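Local coordinates for PqqA binding protein (Xanthomonas campestris pv. campestris, PDB 3G2B), which probably binds the peptide PqqA and presents it to PqqE in the biosynthesis of the cofactor pyrroloquinoline quinone, at residues 55-58 and 59-62. Sequence-based numbering, arbitrary orientation.
Sequences TQSL and AQIA
S57 and Q60 meet where the loop residues 55-57 lead into helix 58-68, the two segments being one continuous run of chain. The backbone is extended through Q56 and S57 and adopts helical angles from L58 onward, which places S57 at the N-cap. Two successive i to i+4 bonds establish the helix: I61 N donates to S57 O at 2.9 Å, and A62 N to L58 O.

S57 and Q60 form a reciprocal capping box. The serine hydroxyl lies between its own backbone N and carbonyl carbon, a rotation that brings OG over the helix end to accept from Q60 N at 3.1 Å. In return, Q60 OE1 accepts from S57 N at 2.9 Å, in the amide plane and on a lone pair. The N-H...O angle of this second bond is 162°. Neither N-H has an i-4 carbonyl to donate to in the helix, and side-chain oxygens serve as acceptors instead. Q60 CG stands beside its backbone N (chi1 -69°), which turns the side chain back toward the helix start, and the extended chain beyond CG then reaches S57 N.

Q56 bends at chi2 and crosses Q60 at about a right angle, its NE2 lying 3.4 Å from Q60 CB. The two amide planes are inclined by 27°. On the apolar side, L58 CD2 approaches I61 CD1 at 4.3 Å, a loose contact.

Ahead of the cap, D53 OD2 accepts from the backbone N of both T55 and Q56, tying down the loop after helix 44-51. L58 and A59 make backbone hydrogen bonds to the second subunit, whose R9 packs on S57 and A59. The capped turn starts helix 58-68 after helix 44-51, consistent with the helix-turn-helix character of this family; L58 and I61 both pack on Y52, while L58 also meets V80 and T84, and A62 meets I76 and E77, so the turn is seated against helix 73-89.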
ATOM      1  N   THR A  55      -1.436 -13.446 -16.580  1.00 15.30           N
ATOM      2  CA  THR A  55      -1.159 -13.782 -17.972  1.00 15.80           C
ATOM      3  C   THR A  55      -1.960 -12.876 -18.904  1.00 15.67           C
ATOM      4  O   THR A  55      -1.398 -12.173 -19.747  1.00 17.33           O
ATOM      5  CB  THR A  55      -1.540 -15.248 -18.256  1.00 17.47           C
ATOM      6  OG1 THR A  55      -0.952 -16.097 -17.257  1.00 18.31           O
ATOM      7  CG2 THR A  55      -1.044 -15.673 -19.625  1.00 18.57           C
ATOM      8  N   GLN A  56      -3.281 -12.901 -18.747  1.00 15.14           N
ATOM      9  CA  GLN A  56      -4.171 -12.074 -19.559  1.00 15.09           C
ATOM     10  C   GLN A  56      -3.915 -10.602 -19.260  1.00 13.62           C
ATOM     11  O   GLN A  56      -3.683 -10.231 -18.110  1.00 13.35           O
ATOM     12  CB  GLN A  56      -5.634 -12.397 -19.232  1.00 17.81           C
ATOM     13  CG  GLN A  56      -6.029 -13.839 -19.487  1.00 22.07           C
ATOM     14  CD  GLN A  56      -6.091 -14.170 -20.964  1.00 25.67           C
ATOM     15  OE1 GLN A  56      -5.590 -15.207 -21.403  1.00 28.37           O
ATOM     16  NE2 GLN A  56      -6.721 -13.293 -21.739  1.00 25.17           N
ATOM     17  N   SER A  57      -3.964  -9.765 -20.290  1.00 11.91           N
ATOM     18  CA  SER A  57      -3.753  -8.331 -20.112  1.00 11.21           C
ATOM     19  C   SER A  57      -5.094  -7.686 -19.808  1.00 10.96           C
ATOM     20  O   SER A  57      -6.138  -8.314 -19.991  1.00 11.90           O
ATOM     21  CB  SER A  57      -3.185  -7.713 -21.387  1.00 12.50           C
ATOM     22  OG  SER A  57      -4.154  -7.732 -22.420  1.00 14.43           O
ATOM     23  N   LEU A  58      -5.072  -6.437 -19.350  1.00  9.32           N
ATOM     24  CA  LEU A  58      -6.321  -5.741 -19.048  1.00  8.18           C
ATOM     25  C   LEU A  58      -7.132  -5.579 -20.329  1.00  9.29           C
ATOM     26  O   LEU A  58      -8.361  -5.613 -20.303  1.00  8.65           O
ATOM     27  CB  LEU A  58      -6.043  -4.371 -18.423  1.00  8.37           C
ATOM     28  CG  LEU A  58      -5.248  -4.398 -17.114  1.00  9.12           C
ATOM     29  CD1 LEU A  58      -5.227  -2.986 -16.518  1.00 10.43           C
ATOM     30  CD2 LEU A  58      -5.877  -5.378 -16.131  1.00  8.49           C
ATOM     31  N   ALA A  59      -6.440  -5.400 -21.451  1.00  9.35           N
ATOM     32  CA  ALA A  59      -7.119  -5.262 -22.733  1.00  9.37           C
ATOM     33  C   ALA A  59      -7.890  -6.546 -23.025  1.00  8.50           C
ATOM     34  O   ALA A  59      -9.056  -6.505 -23.419  1.00  9.83           O
ATOM     35  CB  ALA A  59      -6.098  -4.991 -23.843  1.00 10.10           C
ATOM     36  N   GLN A  60      -7.243  -7.689 -22.814  1.00  9.79           N
ATOM     37  CA  GLN A  60      -7.883  -8.978 -23.054  1.00  9.37           C
ATOM     38  C   GLN A  60      -9.035  -9.204 -22.084  1.00 10.16           C
ATOM     39  O   GLN A  60     -10.093  -9.694 -22.466  1.00 10.22           O
ATOM     40  CB  GLN A  60      -6.859 -10.105 -22.918  1.00 10.41           C
ATOM     41  CG  GLN A  60      -5.824 -10.111 -24.031  1.00 12.19           C
ATOM     42  CD  GLN A  60      -4.728 -11.142 -23.807  1.00 15.94           C
ATOM     43  OE1 GLN A  60      -3.966 -11.058 -22.845  1.00 16.06           O
ATOM     44  NE2 GLN A  60      -4.644 -12.123 -24.703  1.00 19.87           N
ATOM     45  N   ILE A  61      -8.829  -8.845 -20.825  1.00  9.41           N
ATOM     46  CA  ILE A  61      -9.879  -9.018 -19.831  1.00 10.05           C
ATOM     47  C   ILE A  61     -11.102  -8.183 -20.205  1.00  9.81           C
ATOM     48  O   ILE A  61     -12.236  -8.657 -20.121  1.00  9.33           O
ATOM     49  CB  ILE A  61      -9.377  -8.622 -18.424  1.00  9.40           C
ATOM     50  CG1 ILE A  61      -8.344  -9.649 -17.946  1.00 12.12           C
ATOM     51  CG2 ILE A  61     -10.551  -8.546 -17.448  1.00 11.36           C
ATOM     52  CD1 ILE A  61      -7.643  -9.276 -16.656  1.00 11.03           C
ATOM     53  N   ALA A  62     -10.870  -6.947 -20.636  1.00 10.11           N
ATOM     54  CA  ALA A  62     -11.968  -6.060 -21.012  1.00  9.39           C
ATOM     55  C   ALA A  62     -12.706  -6.564 -22.249  1.00  8.82           C
ATOM     56  O   ALA A  62     -13.933  -6.513 -22.308  1.00  9.12           O
ATOM     57  CB  ALA A  62     -11.443  -4.655 -21.256  1.00  7.74           C
TER